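Local coordinates for protein putative NADH dehydrogenase/NAD(P)H nitroreductase (Parabacteroides distasonis, PDB 3M5K) that binds flavin mononucleotide and probably works as a flavin-dependent oxidoreductase of the nitroreductase family, at residues R48-F52 with D97-A101; R58-D62 with L74-A80; S102-L106 with L144-P148. All coordinates share one frame; numbering follows the deposited sequence.

Contact 1 (R48-F52 with D97-A101)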
ATOM      1  N   ARG A  48      10.723   8.356  -4.677  1.00 17.37           N
ATOM      2  CA  ARG A  48       9.539   9.155  -4.399  1.00 18.72           C
ATOM      3  C   ARG A  48       8.788   9.561  -5.682  1.00 18.81           C
ATOM      4  O   ARG A  48       8.569  10.769  -5.954  1.00 18.92           O
ATOM      5  CB  ARG A  48       9.870  10.362  -3.539  1.00 18.87           C
ATOM      6  CG  ARG A  48      10.693   9.999  -2.290  1.00 18.28           C
ATOM      7  CD  ARG A  48      11.051  11.192  -1.480  1.00 19.37           C
ATOM      8  NE  ARG A  48      11.995  10.792  -0.439  1.00 18.11           N
ATOM      9  CZ  ARG A  48      12.527  11.618   0.447  1.00 20.59           C
ATOM     10  NH1 ARG A  48      12.194  12.908   0.470  1.00 18.89           N
ATOM     11  NH2 ARG A  48      13.383  11.143   1.335  1.00 19.23           N
ATOM     12  N   PRO A  49       8.395   8.561  -6.459  1.00 17.89           N
ATOM     13  CA  PRO A  49       7.893   8.843  -7.812  1.00 18.77           C
ATOM     14  C   PRO A  49       6.407   9.205  -7.913  1.00 19.28           C
ATOM     15  O   PRO A  49       5.843   9.172  -8.996  1.00 25.59           O
ATOM     16  CB  PRO A  49       8.183   7.540  -8.543  1.00 16.47           C
ATOM     17  CG  PRO A  49       7.913   6.498  -7.470  1.00 18.46           C
ATOM     18  CD  PRO A  49       8.440   7.104  -6.183  1.00 18.22           C
ATOM     19  N   TRP A  50       5.788   9.543  -6.799  1.00 20.06           N
ATOM     20  CA  TRP A  50       4.379   9.836  -6.753  1.00 17.62           C
ATOM     21  C   TRP A  50       4.057  11.315  -7.071  1.00 18.27           C
ATOM     22  O   TRP A  50       4.867  12.212  -6.855  1.00 17.05           O
ATOM     23  CB  TRP A  50       3.809   9.456  -5.396  1.00 18.00           C
ATOM     24  CG  TRP A  50       4.716   9.831  -4.225  1.00 19.12           C
ATOM     25  CD1 TRP A  50       5.088  11.075  -3.833  1.00 21.39           C
ATOM     26  CD2 TRP A  50       5.407   8.915  -3.368  1.00 19.70           C
ATOM     27  NE1 TRP A  50       5.941  11.000  -2.750  1.00 23.20           N
ATOM     28  CE2 TRP A  50       6.147   9.674  -2.455  1.00 21.76           C
ATOM     29  CE3 TRP A  50       5.448   7.518  -3.277  1.00 20.79           C
ATOM     30  CZ2 TRP A  50       6.903   9.085  -1.447  1.00 20.41           C
ATOM     31  CZ3 TRP A  50       6.211   6.941  -2.274  1.00 20.46           C
ATOM     32  CH2 TRP A  50       6.908   7.728  -1.375  1.00 19.61           C
ATOM     33  N   GLU A  51       2.851  11.518  -7.576  1.00 17.99           N
ATOM     34  CA  GLU A  51       2.273  12.849  -7.870  1.00 18.18           C
ATOM     35  C   GLU A  51       0.801  12.735  -7.499  1.00 19.93           C
ATOM     36  O   GLU A  51       0.154  11.744  -7.843  1.00 19.54           O
ATOM     37  CB  GLU A  51       2.402  13.208  -9.352  1.00 20.74           C
ATOM     38  CG  GLU A  51       3.825  13.266  -9.892  1.00 19.47           C
ATOM     39  CD  GLU A  51       4.605  14.496  -9.449  1.00 21.09           C
ATOM     40  OE1 GLU A  51       3.988  15.466  -8.948  1.00 22.35           O
ATOM     41  OE2 GLU A  51       5.845  14.472  -9.595  1.00 26.00           O
ATOM     42  N   PHE A  52       0.275  13.743  -6.801  1.00 18.43           N
ATOM     43  CA  PHE A  52      -1.078  13.757  -6.325  1.00 18.47           C
ATOM     44  C   PHE A  52      -1.879  14.878  -6.992  1.00 19.17           C
ATOM     45  O   PHE A  52      -1.482  16.060  -6.936  1.00 18.02           O
ATOM     46  CB  PHE A  52      -1.090  13.990  -4.816  1.00 18.58           C
ATOM     47  CG  PHE A  52      -0.406  12.884  -4.048  1.00 17.81           C
ATOM     48  CD1 PHE A  52       0.971  12.914  -3.869  1.00 18.15           C
ATOM     49  CD2 PHE A  52      -1.130  11.809  -3.564  1.00 19.45           C
ATOM     50  CE1 PHE A  52       1.630  11.883  -3.185  1.00 17.77           C
ATOM     51  CE2 PHE A  52      -0.463  10.725  -2.859  1.00 20.84           C
ATOM     52  CZ  PHE A  52       0.897  10.794  -2.672  1.00 17.21           C
ATOM     53  N   ASP A  97       5.321   1.661  -5.005  1.00 17.06           N
ATOM     54  CA  ASP A  97       5.401   2.854  -4.181  1.00 17.12           C
ATOM     55  C   ASP A  97       4.053   3.545  -4.100  1.00 15.60           C
ATOM     56  O   ASP A  97       3.612   3.970  -3.017  1.00 15.94           O
ATOM     57  CB  ASP A  97       6.385   3.881  -4.742  1.00 16.82           C
ATOM     58  CG  ASP A  97       7.855   3.408  -4.781  1.00 18.13           C
ATOM     59  OD1 ASP A  97       8.214   2.244  -4.454  1.00 17.53           O
ATOM     60  OD2 ASP A  97       8.666   4.259  -5.181  1.00 18.51           O
ATOM     61  N   CYS A  98       3.408   3.734  -5.260  1.00 16.57           N
ATOM     62  CA  CYS A  98       2.156   4.479  -5.297  1.00 17.40           C
ATOM     63  C   CYS A  98       0.976   3.721  -4.708  1.00 16.62           C
ATOM     64  O   CYS A  98       0.022   4.328  -4.212  1.00 16.13           O
ATOM     65  CB  CYS A  98       1.840   4.950  -6.732  1.00 16.41           C
ATOM     66  SG  CYS A  98       2.975   6.190  -7.385  1.00 18.94           S
ATOM     67  N   SER A  99       1.044   2.391  -4.733  1.00 16.53           N
ATOM     68  CA  SER A  99       0.059   1.569  -4.038  1.00 14.46           C
ATOM     69  C   SER A  99       0.213   1.698  -2.514  1.00 15.15           C
ATOM     70  O   SER A  99      -0.768   1.810  -1.799  1.00 16.44           O
ATOM     71  CB  SER A  99       0.185   0.093  -4.476  1.00 16.45           C
ATOM     72  OG  SER A  99      -0.226  -0.132  -5.834  1.00 16.36           O
ATOM     73  N   ALA A 100       1.450   1.715  -2.025  1.00 15.54           N
ATOM     74  CA  ALA A 100       1.728   1.973  -0.598  1.00 16.28           C
ATOM     75  C   ALA A 100       1.273   3.391  -0.184  1.00 16.15           C
ATOM     76  O   ALA A 100       0.676   3.584   0.859  1.00 17.52           O
ATOM     77  CB  ALA A 100       3.203   1.763  -0.285  1.00 15.97           C
ATOM     78  N   ALA A 101       1.552   4.388  -1.016  1.00 16.00           N
ATOM     79  CA  ALA A 101       1.073   5.747  -0.781  1.00 17.17           C
ATOM     80  C   ALA A 101      -0.450   5.796  -0.684  1.00 17.95           C
ATOM     81  O   ALA A 101      -1.020   6.453   0.221  1.00 17.06           O
ATOM     82  CB  ALA A 101       1.582   6.672  -1.921  1.00 14.13           C
TER
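Asp-97 OD2 lies 3.0 Å from Pro-49 CD and 3.3 Å from Pro-49 CG. It comes against the CD-CG side of the proline, and the two side chains cross at about a right angle. The carboxylate finds its hydrogen bonds in the loop that precedes strand 50-55: OD2 pairs with the hydroxyl of Ser-43, and OD1 takes the backbone N-H of Ser-44. Both oxygens of this buried group are therefore satisfied, which should hold the carboxylate against rotation. The bound flavin mononucleotide also touches Asp-97, so the proline borders a residue of the cofactor pocket.

The contact is a helix laid on a sheet, in the alpha-beta fold of the FMN-dependent nitroreductases. Helix 94-111 packs on strand 50-55, and their short segments cross at -43° with axes 9.4 Å apart. Within this chain strand 50-55 is at the sheet's edge, but Phe-52 pairs in parallel fashion with a strand of the second subunit.

Trp-50 sits with CG between its backbone N and carbonyl carbon (chi1 41°). This turns the six-membered ring to the helix, where CZ3 is 3.9 Å from Asp-97 CB. The indole and carboxylate planes stand 61° apart. Arg-48 CA lies over one indole face, toward the rim. Farther along, the methyl group of Ala-101 meets two rings obliquely, with CB 4.2 Å from both Trp-50 CE3 and Phe-52 CZ. Cys-98 SG rests 3.9 Å from Trp-50 CB.

Contact 2 (R58-D62 with L74-A80); sequences RKALD and LKETRQA
Arg-58 NH1 donates to Thr-77 O across the contact, at 2.9 Å with an N-H...O angle of 165°. The oxygen lies almost exactly in the guanidinium plane, although the donor is tilted from the carbonyl plane. Arg-58 NH2 adds a weak bond to Leu-74 O at 3.0 Å and a second weak bond to Thr-77 O. The arginine chain bends at chi2 (73°) and chi3 (-92°), which brings the guanidinium beside Asp-62 and edge-on to these carbonyls.

The charged pairing is within the helix. Arg-58 grips Asp-62 side-on, with NE (3.0 Å) and NH2 (2.9 Å) both on OD1, from the same face of the carboxylate. A water links that OD1 to Lys-75 O, donating to both. Asp-62 OD1 also lies 3.4 Å from Lys-75 CG, while the lysine amine runs on to a salt bridge with Glu-66.

The apolar part centres on Leu-61. Its CD2 meets Leu-74 CD2 at 4.0 Å and Ala-80 CB at 3.9 Å, and the two leucines cross at about a right angle. CD1 rests against the carbonyls of Thr-77 and Arg-78. These contacts seat the start of helix 58-67 on the 3-10 segment and loop before strand 79-86 and on the strand itself.

Were Arg-58 cut back to an alanine, Asp-62 would probably lose its charged mate and Thr-77 O its donor. One partly exposed guanidinium thus ties a helix carboxylate to main-chain carbonyls across the contact.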
ATOM      1  N   ARG A  58     -15.953  20.585 -10.973  1.00 26.44           N
ATOM      2  CA  ARG A  58     -17.201  19.846 -11.211  1.00 23.77           C
ATOM      3  C   ARG A  58     -17.272  19.179 -12.573  1.00 23.23           C
ATOM      4  O   ARG A  58     -17.626  18.005 -12.689  1.00 23.20           O
ATOM      5  CB  ARG A  58     -18.378  20.824 -11.029  1.00 26.42           C
ATOM      6  CG  ARG A  58     -19.766  20.201 -11.119  1.00 27.19           C
ATOM      7  CD  ARG A  58     -20.045  19.399  -9.901  1.00 26.32           C
ATOM      8  NE  ARG A  58     -19.657  18.002 -10.046  1.00 26.02           N
ATOM      9  CZ  ARG A  58     -19.213  17.238  -9.048  1.00 23.55           C
ATOM     10  NH1 ARG A  58     -19.023  17.731  -7.829  1.00 26.94           N
ATOM     11  NH2 ARG A  58     -18.954  15.974  -9.267  1.00 25.73           N
ATOM     12  N   LYS A  59     -16.912  19.922 -13.620  1.00 24.36           N
ATOM     13  CA  LYS A  59     -16.935  19.388 -14.969  1.00 25.67           C
ATOM     14  C   LYS A  59     -15.986  18.169 -15.100  1.00 25.88           C
ATOM     15  O   LYS A  59     -16.363  17.147 -15.673  1.00 25.72           O
ATOM     16  CB  LYS A  59     -16.619  20.495 -15.985  1.00 28.54           C
ATOM     17  CG  LYS A  59     -16.724  20.070 -17.414  1.00 32.02           C
ATOM     18  CD  LYS A  59     -18.168  19.944 -17.859  1.00 36.92           C
ATOM     19  CE  LYS A  59     -18.239  19.468 -19.315  1.00 37.14           C
ATOM     20  NZ  LYS A  59     -19.588  18.985 -19.692  1.00 37.35           N
ATOM     21  N   ALA A  60     -14.761  18.282 -14.570  1.00 26.01           N
ATOM     22  CA  ALA A  60     -13.799  17.166 -14.676  1.00 24.67           C
ATOM     23  C   ALA A  60     -14.301  15.942 -13.903  1.00 19.68           C
ATOM     24  O   ALA A  60     -14.211  14.801 -14.378  1.00 22.58           O
ATOM     25  CB  ALA A  60     -12.375  17.603 -14.189  1.00 25.10           C
ATOM     26  N   LEU A  61     -14.841  16.176 -12.716  1.00 20.70           N
ATOM     27  CA  LEU A  61     -15.328  15.084 -11.869  1.00 20.15           C
ATOM     28  C   LEU A  61     -16.482  14.354 -12.546  1.00 23.40           C
ATOM     29  O   LEU A  61     -16.516  13.105 -12.619  1.00 21.55           O
ATOM     30  CB  LEU A  61     -15.747  15.574 -10.490  1.00 22.09           C
ATOM     31  CG  LEU A  61     -14.679  16.004  -9.471  1.00 19.93           C
ATOM     32  CD1 LEU A  61     -15.315  16.742  -8.271  1.00 22.44           C
ATOM     33  CD2 LEU A  61     -13.793  14.790  -9.047  1.00 23.19           C
ATOM     34  N   ASP A  62     -17.408  15.141 -13.081  1.00 23.71           N
ATOM     35  CA  ASP A  62     -18.556  14.569 -13.799  1.00 23.77           C
ATOM     36  C   ASP A  62     -18.167  13.844 -15.099  1.00 23.50           C
ATOM     37  O   ASP A  62     -18.734  12.829 -15.392  1.00 23.04           O
ATOM     38  CB  ASP A  62     -19.563  15.668 -14.134  1.00 25.34           C
ATOM     39  CG  ASP A  62     -20.281  16.220 -12.917  1.00 26.21           C
ATOM     40  OD1 ASP A  62     -20.230  15.632 -11.834  1.00 28.96           O
ATOM     41  OD2 ASP A  62     -20.913  17.296 -13.079  1.00 30.23           O
ATOM     42  N   LEU A  74     -18.037   9.537  -8.435  1.00 25.63           N
ATOM     43  CA  LEU A  74     -17.366  10.824  -8.673  1.00 26.55           C
ATOM     44  C   LEU A  74     -18.388  11.962  -8.896  1.00 28.44           C
ATOM     45  O   LEU A  74     -18.107  13.118  -8.615  1.00 26.09           O
ATOM     46  CB  LEU A  74     -16.404  10.751  -9.864  1.00 25.57           C
ATOM     47  CG  LEU A  74     -15.093  10.021  -9.562  1.00 24.46           C
ATOM     48  CD1 LEU A  74     -14.322   9.726 -10.857  1.00 21.11           C
ATOM     49  CD2 LEU A  74     -14.252  10.827  -8.572  1.00 23.69           C
ATOM     50  N   LYS A  75     -19.565  11.612  -9.414  1.00 31.34           N
ATOM     51  CA  LYS A  75     -20.648  12.599  -9.611  1.00 33.92           C
ATOM     52  C   LYS A  75     -21.218  13.096  -8.294  1.00 33.91           C
ATOM     53  O   LYS A  75     -21.820  14.177  -8.252  1.00 31.66           O
ATOM     54  CB  LYS A  75     -21.770  11.995 -10.455  1.00 33.90           C
ATOM     55  CG  LYS A  75     -22.117  12.862 -11.622  1.00 40.91           C
ATOM     56  CD  LYS A  75     -22.982  12.157 -12.641  1.00 41.17           C
ATOM     57  CE  LYS A  75     -22.599  12.585 -14.059  1.00 43.82           C
ATOM     58  NZ  LYS A  75     -23.500  11.913 -15.032  1.00 46.10           N
ATOM     59  N   GLU A  76     -21.019  12.312  -7.231  1.00 31.98           N
ATOM     60  CA  GLU A  76     -21.598  12.557  -5.922  1.00 33.95           C
ATOM     61  C   GLU A  76     -20.594  12.987  -4.851  1.00 32.62           C
ATOM     62  O   GLU A  76     -20.883  12.887  -3.665  1.00 34.00           O
ATOM     63  CB  GLU A  76     -22.339  11.300  -5.438  1.00 36.44           C
ATOM     64  CG  GLU A  76     -23.287  10.688  -6.478  1.00 43.49           C
ATOM     65  CD  GLU A  76     -24.336  11.679  -6.997  1.00 49.99           C
ATOM     66  OE1 GLU A  76     -24.681  12.650  -6.270  1.00 54.81           O
ATOM     67  OE2 GLU A  76     -24.821  11.486  -8.146  1.00 58.26           O
ATOM     68  N   THR A  77     -19.427  13.478  -5.265  1.00 31.25           N
ATOM     69  CA  THR A  77     -18.491  14.069  -4.325  1.00 27.64           C
ATOM     70  C   THR A  77     -18.000  15.397  -4.840  1.00 26.67           C
ATOM     71  O   THR A  77     -18.075  15.655  -6.031  1.00 26.19           O
ATOM     72  CB  THR A  77     -17.268  13.126  -4.075  1.00 31.61           C
ATOM     73  OG1 THR A  77     -16.378  13.749  -3.137  1.00 27.36           O
ATOM     74  CG2 THR A  77     -16.531  12.779  -5.394  1.00 26.64           C
ATOM     75  N   ARG A  78     -17.490  16.232  -3.935  1.00 26.27           N
ATOM     76  CA  ARG A  78     -16.932  17.514  -4.311  1.00 30.54           C
ATOM     77  C   ARG A  78     -15.426  17.429  -4.485  1.00 26.66           C
ATOM     78  O   ARG A  78     -14.805  18.381  -4.944  1.00 24.54           O
ATOM     79  CB  ARG A  78     -17.281  18.579  -3.264  1.00 31.46           C
ATOM     80  CG  ARG A  78     -18.777  18.877  -3.157  1.00 37.68           C
ATOM     81  CD  ARG A  78     -19.050  19.962  -2.149  1.00 43.00           C
ATOM     82  NE  ARG A  78     -20.477  20.306  -2.114  1.00 51.12           N
ATOM     83  CZ  ARG A  78     -21.104  21.064  -3.020  1.00 55.82           C
ATOM     84  NH1 ARG A  78     -20.453  21.614  -4.047  1.00 57.24           N
ATOM     85  NH2 ARG A  78     -22.407  21.300  -2.889  1.00 57.31           N
ATOM     86  N   GLN A  79     -14.824  16.302  -4.103  1.00 25.36           N
ATOM     87  CA  GLN A  79     -13.376  16.177  -4.187  1.00 24.13           C
ATOM     88  C   GLN A  79     -12.910  14.725  -4.342  1.00 22.65           C
ATOM     89  O   GLN A  79     -13.488  13.781  -3.773  1.00 22.49           O
ATOM     90  CB  GLN A  79     -12.668  16.828  -2.976  1.00 26.66           C
ATOM     91  CG  GLN A  79     -13.061  16.233  -1.613  1.00 28.64           C
ATOM     92  CD  GLN A  79     -14.364  16.788  -1.086  1.00 31.36           C
ATOM     93  OE1 GLN A  79     -14.486  18.003  -0.940  1.00 29.39           O
ATOM     94  NE2 GLN A  79     -15.336  15.922  -0.789  1.00 31.01           N
ATOM     95  N   ALA A  80     -11.852  14.581  -5.128  1.00 21.49           N
ATOM     96  CA  ALA A  80     -11.173  13.304  -5.316  1.00 20.44           C
ATOM     97  C   ALA A  80      -9.686  13.569  -5.441  1.00 19.80           C
ATOM     98  O   ALA A  80      -9.260  14.631  -5.905  1.00 21.10           O
ATOM     99  CB  ALA A  80     -11.696  12.594  -6.566  1.00 20.54           C
TER
HETATM  100  O   HOH W   1     -22.595  15.987 -10.199  1.00 39.93           O

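Contact 3 (S102-L106 with L144-P148); sequences SQNLL and LNVIP
The short helix segment 102-106 and strand segment 144-148 run almost parallel, 6° apart in direction, with their axes 11.0 Å from each other. At that spacing side chains alone bridge the gap.

The polar link is a hydrogen bond from Asn-145 ND2 to Ser-102 OG, 2.9 Å long with an N-H...O angle of 163°. The hydroxyl oxygen lies in the amide plane of the asparagine, so the donor is well aimed. With chi1 at 54°, CG of Asn-145 is tucked between the two main-chain branches, and the amide extends to the helix. Its OD1 takes the backbone N-H of Val-83 on the adjoining strand, which should hold the amide in this orientation. Ser-102 OG in turn donates to Cys-98 O, one turn earlier in its own helix. The buried hydroxyl thus both accepts and donates. Leu-144 CD2 and Ile-147 CD1 are near the same hydroxyl, at 4.0 and 4.2 Å from Ser-102 OG.

The apolar link is made by Ile-147. Its CG2 branch touches Leu-106 CD2 at 3.8 Å and Leu-105 CD2 at 4.0 Å. Leu-105 and the isoleucine slide past each other in opposite directions, whereas Leu-106 meets it at a slant.

This is helix-on-sheet packing in the core of the alpha-beta nitroreductase fold, with helix 94-111 over the middle of the sheet. Ser-102 also touches Trp-118 of strand 115-120 and Val-83 of strand 79-86, the two neighbours of strand 141-150. At the subunit interface, Gln-103 and Asn-104 hydrogen-bond with Asn-104 and Gln-103 of the second subunit.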
ATOM      1  N   SER A 102      -1.102   5.128  -1.644  1.00 17.76           N
ATOM      2  CA  SER A 102      -2.561   5.037  -1.675  1.00 18.48           C
ATOM      3  C   SER A 102      -3.117   4.477  -0.374  1.00 17.55           C
ATOM      4  O   SER A 102      -4.082   5.018   0.179  1.00 16.87           O
ATOM      5  CB  SER A 102      -3.026   4.256  -2.912  1.00 17.11           C
ATOM      6  OG  SER A 102      -2.725   4.999  -4.085  1.00 16.41           O
ATOM      7  N   GLN A 103      -2.534   3.370   0.108  1.00 19.07           N
ATOM      8  CA  GLN A 103      -2.966   2.759   1.350  1.00 20.29           C
ATOM      9  C   GLN A 103      -2.795   3.675   2.564  1.00 17.37           C
ATOM     10  O   GLN A 103      -3.710   3.760   3.389  1.00 17.62           O
ATOM     11  CB  GLN A 103      -2.273   1.377   1.560  1.00 20.17           C
ATOM     12  CG  GLN A 103      -2.799   0.547   2.771  1.00 19.28           C
ATOM     13  CD  GLN A 103      -4.281   0.300   2.707  1.00 21.69           C
ATOM     14  OE1 GLN A 103      -4.894   0.407   1.633  1.00 22.87           O
ATOM     15  NE2 GLN A 103      -4.877  -0.045   3.843  1.00 19.67           N
ATOM     16  N   ASN A 104      -1.665   4.393   2.653  1.00 18.16           N
ATOM     17  CA  ASN A 104      -1.519   5.435   3.692  1.00 17.22           C
ATOM     18  C   ASN A 104      -2.665   6.466   3.654  1.00 18.58           C
ATOM     19  O   ASN A 104      -3.188   6.886   4.703  1.00 19.61           O
ATOM     20  CB  ASN A 104      -0.207   6.199   3.571  1.00 18.14           C
ATOM     21  CG  ASN A 104       0.985   5.501   4.211  1.00 17.65           C
ATOM     22  OD1 ASN A 104       0.860   4.421   4.795  1.00 20.30           O
ATOM     23  ND2 ASN A 104       2.172   6.111   4.038  1.00 17.84           N
ATOM     24  N   LEU A 105      -3.040   6.860   2.433  1.00 18.42           N
ATOM     25  CA  LEU A 105      -4.059   7.905   2.224  1.00 18.58           C
ATOM     26  C   LEU A 105      -5.408   7.385   2.718  1.00 17.96           C
ATOM     27  O   LEU A 105      -6.128   8.081   3.457  1.00 20.31           O
ATOM     28  CB  LEU A 105      -4.105   8.350   0.764  1.00 19.03           C
ATOM     29  CG  LEU A 105      -4.988   9.543   0.415  1.00 18.55           C
ATOM     30  CD1 LEU A 105      -4.348  10.244  -0.785  1.00 19.57           C
ATOM     31  CD2 LEU A 105      -6.466   9.159   0.164  1.00 19.80           C
ATOM     32  N   LEU A 106      -5.736   6.149   2.373  1.00 16.90           N
ATOM     33  CA  LEU A 106      -7.008   5.556   2.790  1.00 18.41           C
ATOM     34  C   LEU A 106      -7.095   5.412   4.312  1.00 20.77           C
ATOM     35  O   LEU A 106      -8.164   5.612   4.915  1.00 21.21           O
ATOM     36  CB  LEU A 106      -7.200   4.189   2.116  1.00 19.14           C
ATOM     37  CG  LEU A 106      -7.395   4.106   0.578  1.00 20.72           C
ATOM     38  CD1 LEU A 106      -7.578   2.635   0.190  1.00 20.75           C
ATOM     39  CD2 LEU A 106      -8.587   4.968   0.044  1.00 20.61           C
ATOM     40  N   LEU A 144      -2.648   5.906 -11.277  1.00 15.83           N
ATOM     41  CA  LEU A 144      -2.863   4.602 -10.661  1.00 15.98           C
ATOM     42  C   LEU A 144      -4.357   4.416 -10.366  1.00 15.73           C
ATOM     43  O   LEU A 144      -4.922   3.350 -10.585  1.00 16.35           O
ATOM     44  CB  LEU A 144      -2.082   4.443  -9.344  1.00 16.09           C
ATOM     45  CG  LEU A 144      -2.283   3.072  -8.648  1.00 16.25           C
ATOM     46  CD1 LEU A 144      -1.876   1.880  -9.584  1.00 14.83           C
ATOM     47  CD2 LEU A 144      -1.454   3.076  -7.324  1.00 17.35           C
ATOM     48  N   ASN A 145      -4.957   5.457  -9.819  1.00 16.36           N
ATOM     49  CA  ASN A 145      -6.326   5.372  -9.275  1.00 17.76           C
ATOM     50  C   ASN A 145      -6.999   6.731  -9.209  1.00 16.88           C
ATOM     51  O   ASN A 145      -6.354   7.749  -9.372  1.00 17.73           O
ATOM     52  CB  ASN A 145      -6.319   4.677  -7.892  1.00 17.29           C
ATOM     53  CG  ASN A 145      -5.360   5.320  -6.898  1.00 19.01           C
ATOM     54  OD1 ASN A 145      -5.141   6.536  -6.914  1.00 17.78           O
ATOM     55  ND2 ASN A 145      -4.753   4.495  -6.038  1.00 17.95           N
ATOM     56  N   VAL A 146      -8.314   6.726  -8.984  1.00 18.57           N
ATOM     57  CA  VAL A 146      -9.024   7.897  -8.514  1.00 19.13           C
ATOM     58  C   VAL A 146      -9.610   7.560  -7.163  1.00 18.73           C
ATOM     59  O   VAL A 146     -10.279   6.527  -6.992  1.00 19.98           O
ATOM     60  CB  VAL A 146     -10.167   8.374  -9.506  1.00 20.05           C
ATOM     61  CG1 VAL A 146     -10.811   9.691  -8.963  1.00 16.06           C
ATOM     62  CG2 VAL A 146      -9.628   8.504 -10.957  1.00 18.63           C
ATOM     63  N   ILE A 147      -9.382   8.428  -6.197  1.00 18.11           N
ATOM     64  CA  ILE A 147      -9.859   8.196  -4.824  1.00 16.72           C
ATOM     65  C   ILE A 147     -10.834   9.324  -4.443  1.00 17.34           C
ATOM     66  O   ILE A 147     -10.421  10.385  -4.003  1.00 17.66           O
ATOM     67  CB  ILE A 147      -8.687   8.112  -3.768  1.00 18.79           C
ATOM     68  CG1 ILE A 147      -7.638   7.049  -4.210  1.00 17.32           C
ATOM     69  CG2 ILE A 147      -9.236   7.832  -2.366  1.00 17.66           C
ATOM     70  CD1 ILE A 147      -6.436   6.900  -3.288  1.00 15.77           C
ATOM     71  N   PRO A 148     -12.137   9.071  -4.635  1.00 20.57           N
ATOM     72  CA  PRO A 148     -13.100  10.028  -4.101  1.00 21.58           C
ATOM     73  C   PRO A 148     -13.009  10.025  -2.581  1.00 19.68           C
ATOM     74  O   PRO A 148     -12.746   8.982  -1.963  1.00 21.54           O
ATOM     75  CB  PRO A 148     -14.454   9.508  -4.573  1.00 22.30           C
ATOM     76  CG  PRO A 148     -14.179   8.377  -5.515  1.00 25.38           C
ATOM     77  CD  PRO A 148     -12.768   7.924  -5.298  1.00 20.23           C
TER

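Overall arrangement
All three contacts reach one antiparallel sheet with strand order 50-55, 79-86, 141-150, 115-120. Contacts 1 and 3 share helix 94-111, with centres about 10 Å apart. They meet where Leu-144 packs on Cys-98 and Ser-99. The centre of contact 2 is about 22 Å from that of contact 1 and about 15 Å from that of contact 3, but contact 2 touches contact 3 through Leu-74 and Ala-80. Along the chain contact 2 falls between the two segments of contact 1, and contact 3 follows. The shared helix carries an FMN-pocket residue in contact 1. Contacts 1 and 3 also touch the second subunit; no other chain touches contact 2, which joins helix 58-67 to strand 79-86.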